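Local coordinates for EDD domain protein, DegV family (Ruminococcus gnavus, PDB 3JR7) that is of uncharacterised function but probably binds a lipid such as a fatty acid, at residues 31-36 with 275-280; 50-55 with 74-79. All blocks are in the same frame, centred on the assembly; numbering follows the deposited sequence.

How the interactions relate
Both contacts lie in one DegV-family chain, with centres about 28 Å apart and nearest atoms about 15 Å apart. Interaction 1 is mostly buried. It brings the start of helix 34-39 against strand 275-280, an outermost strand of the second sheet, and it works through carbon contacts. Interaction 2 is partly buried and lies farther from the centre of the chain. It pairs the end of strand 42-51 with the start of strand 79-81, so backbone hydrogen bonds join apolar packing there. Helix 34-39 leads into strand 42-51, and interaction 2 is nested within the long chain excursion that interaction 1 closes.

Interaction 1: residues 31-36 with 275-280; sequences EFTPEM and SSFIVD
Thr33 and Phe277 meet at the middle of this contact. Thr33 CG2 lies over one face of the Phe277 ring, 4.2 Å from the ring centroid and 27° off the normal, a CH-pi contact. The methyl is nearest the CD1 and CE1 side of the ring. On Phe277, chi2 near 87° turns the ring across the CA-CB-CG plane. The two side chains cross at about a right angle. Thr33 CG2 also lies 4.0 Å from Val279 CG1, so the one methyl touches Phe277 and Val279. Met36, a selenomethionine, may add its methyl near Phe277 CZ, but CE is placed too close to Thr33, so this contact is doubtful.

Thr33 is the N-cap of helix 34-39. The helix start lies beside strand 275-280, an edge strand next to 248-253 in the second sheet of this DegV-type (EDD) fold. Helix 141-155 covers the contact too, with Val141 on Glu31 and Val279.

Glu31 uses its carbon chain against the strand. Its CB is 3.9 Å from Val279 CG2, and its CG is 3.2 Å from Asp280 O. CG stands beside the backbone N (chi1 -68°), and the chain then bends at chi2. The carboxylate makes its hydrogen bonds outside the two segments. OE1 bonds to Ser140 OG, while OE2 accepts from Ser282 N, just past the strand, and is also bonded to Ser285 OG of helix 283-289.

Interaction 2: residues 50-55 with 74-79; sequences QIEDTQ and STSCAK
Ile51 meets Ser74 and Ala78 with different branches of one side chain. From CB, CG1 leads beside the backbone N (chi1 -60°) and touches Ala78 CB at 3.5 Å, closer than usual for two carbons. CD1 continues that branch and stays within 4.1 Å of Ala78 CB. The other branch, CG2, is anti to the backbone N and presses on Ser74 CB at 3.4 Å, also a tight fit. Leu67, Lys70 and Ile71 of helix 64-73 touch the Ile51 side chain as well.

Next to Ile51, the backbones pair. Gln50 and Lys79 form an antiparallel hydrogen-bonded pair: Gln50 N donates to Lys79 O, and Lys79 N to Gln50 O, with both bonds nearly straight at 168° and 167°. This joins strand 42-51 to strand 79-81 in the first, mixed sheet. Just past the pair, a type II' beta turn from Ile51 to Thr54 makes a beta hairpin of strands 42-51 and 54-57.

Glu52 reaches from the turn over Ser74, with its CD 3.5 Å from Ser74 CB. Its CG lies 3.7 Å from Ser76 OG. Ser74 OG donates to Ser76 O within the same loop; the 2.5 Å distance is short, so its exact length is doubtful. Lys79 NZ bonds to Asn189 OD1.

Interaction 1: residues 31-36 with 275-280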
# COMPACT_ATOMS: atom_id res chain seq x y z
N GLU A 31 0.88 3.95 3.72
CA GLU A 31 0.78 5.29 4.32
C GLU A 31 0.15 5.22 5.71
O GLU A 31 -0.66 4.38 5.93
CB GLU A 31 -0.06 6.24 3.44
CG GLU A 31 0.52 6.64 2.11
CD GLU A 31 0.51 5.55 1.06
OE1 GLU A 31 -0.28 4.56 1.19
OE2 GLU A 31 1.28 5.70 0.09
N PHE A 32 0.54 6.11 6.63
CA PHE A 32 -0.19 6.30 7.91
C PHE A 32 -1.00 7.57 7.87
O PHE A 32 -0.48 8.59 7.44
CB PHE A 32 0.73 6.41 9.14
CG PHE A 32 1.45 5.12 9.51
CD1 PHE A 32 1.14 3.90 8.91
CD2 PHE A 32 2.45 5.16 10.47
CE1 PHE A 32 1.83 2.75 9.26
CE2 PHE A 32 3.11 4.04 10.83
CZ PHE A 32 2.81 2.81 10.21
N THR A 33 -2.23 7.53 8.35
CA THR A 33 -3.00 8.73 8.58
C THR A 33 -2.46 9.45 9.82
O THR A 33 -1.72 8.86 10.60
CB THR A 33 -4.47 8.42 8.83
OG1 THR A 33 -4.60 7.54 9.96
CG2 THR A 33 -5.10 7.81 7.60
N PRO A 34 -2.85 10.73 10.01
CA PRO A 34 -2.44 11.46 11.23
C PRO A 34 -2.79 10.69 12.50
O PRO A 34 -1.99 10.58 13.42
CB PRO A 34 -3.28 12.75 11.17
CG PRO A 34 -3.53 12.98 9.70
CD PRO A 34 -3.63 11.58 9.09
N GLU A 35 -3.97 10.13 12.51
CA GLU A 35 -4.47 9.46 13.68
C GLU A 35 -3.63 8.20 13.97
O GLU A 35 -3.39 7.86 15.13
CB GLU A 35 -5.96 9.14 13.51
CG GLU A 35 -6.77 10.33 12.94
CD GLU A 35 -6.82 10.32 11.39
OE1 GLU A 35 -7.50 9.44 10.84
OE2 GLU A 35 -6.18 11.16 10.73
N MSE A 36 -3.14 7.55 12.90
CA MSE A 36 -2.32 6.38 13.06
C MSE A 36 -0.93 6.80 13.56
O MSE A 36 -0.35 6.12 14.39
CB MSE A 36 -2.21 5.60 11.76
CG MSE A 36 -3.55 4.97 11.36
SE MSE A 36 -3.41 4.30 9.54
CE MSE A 36 -4.96 5.11 8.67
N SER A 275 -16.90 4.52 5.91
CA SER A 275 -16.21 5.78 5.91
C SER A 275 -15.13 5.72 4.85
O SER A 275 -14.84 4.64 4.29
CB SER A 275 -15.57 6.07 7.29
OG SER A 275 -14.59 5.10 7.62
N SER A 276 -14.53 6.87 4.57
CA SER A 276 -13.40 6.91 3.67
C SER A 276 -12.39 7.97 4.08
O SER A 276 -12.69 8.90 4.83
CB SER A 276 -13.86 7.15 2.22
OG SER A 276 -14.37 8.47 2.07
N PHE A 277 -11.18 7.82 3.56
CA PHE A 277 -10.21 8.82 3.76
C PHE A 277 -9.26 8.90 2.61
O PHE A 277 -9.14 7.96 1.82
CB PHE A 277 -9.46 8.53 5.07
CG PHE A 277 -8.66 7.28 5.05
CD1 PHE A 277 -7.36 7.28 4.56
CD2 PHE A 277 -9.20 6.10 5.54
CE1 PHE A 277 -6.61 6.11 4.55
CE2 PHE A 277 -8.41 4.91 5.56
CZ PHE A 277 -7.14 4.93 5.05
N ILE A 278 -8.57 10.05 2.55
CA ILE A 278 -7.60 10.37 1.52
C ILE A 278 -6.25 10.65 2.15
O ILE A 278 -6.18 11.34 3.19
CB ILE A 278 -8.06 11.64 0.72
CG1 ILE A 278 -9.37 11.39 -0.04
CG2 ILE A 278 -7.00 12.08 -0.22
CD1 ILE A 278 -9.97 12.65 -0.72
N VAL A 279 -5.19 10.14 1.55
CA VAL A 279 -3.82 10.39 2.02
C VAL A 279 -2.89 10.70 0.89
O VAL A 279 -3.12 10.29 -0.26
CB VAL A 279 -3.18 9.19 2.75
CG1 VAL A 279 -3.79 9.04 4.04
CG2 VAL A 279 -3.25 7.88 1.87
N ASP A 280 -1.81 11.40 1.23
CA ASP A 280 -0.70 11.64 0.32
C ASP A 280 0.10 10.38 0.22
O ASP A 280 0.31 9.69 1.21
CB ASP A 280 0.21 12.77 0.81
CG ASP A 280 -0.50 14.12 0.80
OD1 ASP A 280 -0.68 14.65 -0.29
OD2 ASP A 280 -0.95 14.57 1.86

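Interaction 2: residues 50-55 with 74-79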
# COMPACT_ATOMS: atom_id res chain seq x y z
N GLN A 50 16.63 4.80 -4.64
CA GLN A 50 17.88 5.14 -5.33
C GLN A 50 17.60 5.82 -6.68
O GLN A 50 16.97 5.24 -7.56
CB GLN A 50 18.70 3.86 -5.53
CG GLN A 50 18.94 3.13 -4.17
CD GLN A 50 17.90 2.03 -3.83
OE1 GLN A 50 17.39 1.34 -4.72
NE2 GLN A 50 17.64 1.83 -2.54
N ILE A 51 18.04 7.07 -6.82
CA ILE A 51 17.87 7.85 -8.05
C ILE A 51 19.23 8.50 -8.36
O ILE A 51 19.73 9.31 -7.58
CB ILE A 51 16.83 8.96 -7.91
CG1 ILE A 51 15.47 8.37 -7.56
CG2 ILE A 51 16.71 9.74 -9.26
CD1 ILE A 51 14.54 9.35 -6.91
N GLU A 52 19.84 8.09 -9.45
CA GLU A 52 21.20 8.56 -9.81
C GLU A 52 22.15 8.25 -8.66
O GLU A 52 22.33 7.07 -8.36
CB GLU A 52 21.15 10.02 -10.25
CG GLU A 52 20.43 10.13 -11.58
CD GLU A 52 20.22 11.56 -12.08
OE1 GLU A 52 20.04 12.51 -11.26
OE2 GLU A 52 20.22 11.68 -13.33
N ASP A 53 22.74 9.25 -7.99
CA ASP A 53 23.72 8.97 -6.90
C ASP A 53 23.16 9.26 -5.54
O ASP A 53 23.90 9.27 -4.52
CB ASP A 53 24.97 9.83 -7.07
CG ASP A 53 25.74 9.47 -8.31
OD1 ASP A 53 26.23 8.31 -8.40
OD2 ASP A 53 25.81 10.36 -9.20
N THR A 54 21.87 9.55 -5.52
CA THR A 54 21.20 9.80 -4.29
C THR A 54 20.60 8.45 -3.84
O THR A 54 20.07 7.68 -4.63
CB THR A 54 20.11 10.87 -4.46
OG1 THR A 54 20.71 12.05 -5.03
CG2 THR A 54 19.46 11.19 -3.12
N GLN A 55 20.77 8.19 -2.57
CA GLN A 55 20.25 7.01 -1.95
C GLN A 55 19.55 7.59 -0.79
O GLN A 55 20.21 8.24 0.04
CB GLN A 55 21.37 6.18 -1.40
CG GLN A 55 21.94 5.21 -2.32
CD GLN A 55 23.04 4.45 -1.61
OE1 GLN A 55 23.06 4.37 -0.37
NE2 GLN A 55 23.98 3.92 -2.39
N SER A 74 15.95 13.56 -12.97
CA SER A 74 16.71 12.41 -13.36
C SER A 74 16.21 11.74 -14.63
O SER A 74 15.06 11.28 -14.72
CB SER A 74 16.70 11.36 -12.24
OG SER A 74 17.06 10.11 -12.79
N THR A 75 17.11 11.58 -15.56
CA THR A 75 16.80 10.92 -16.80
C THR A 75 16.66 9.40 -16.59
O THR A 75 15.85 8.76 -17.25
CB THR A 75 17.89 11.19 -17.86
OG1 THR A 75 17.64 10.35 -18.98
CG2 THR A 75 19.25 10.90 -17.32
N SER A 76 17.43 8.84 -15.67
CA SER A 76 17.26 7.43 -15.40
C SER A 76 16.14 7.17 -14.34
O SER A 76 15.89 7.93 -13.40
CB SER A 76 18.57 6.81 -14.98
OG SER A 76 19.06 7.55 -13.88
N CYS A 77 15.48 6.07 -14.57
CA CYS A 77 14.39 5.59 -13.76
C CYS A 77 14.81 5.30 -12.29
O CYS A 77 15.89 4.76 -12.04
CB CYS A 77 13.95 4.32 -14.46
SG CYS A 77 12.55 3.70 -13.76
N ALA A 78 13.99 5.70 -11.32
CA ALA A 78 14.29 5.41 -9.91
C ALA A 78 14.34 3.88 -9.65
O ALA A 78 13.71 3.12 -10.36
CB ALA A 78 13.28 6.07 -8.99
N LYS A 79 15.12 3.47 -8.66
CA LYS A 79 15.20 2.05 -8.23
C LYS A 79 14.87 2.06 -6.76
O LYS A 79 15.02 3.09 -6.10
CB LYS A 79 16.61 1.46 -8.41
CG LYS A 79 17.10 1.34 -9.86
CD LYS A 79 16.11 0.60 -10.79
CE LYS A 79 16.08 1.26 -12.18
NZ LYS A 79 15.28 0.51 -13.23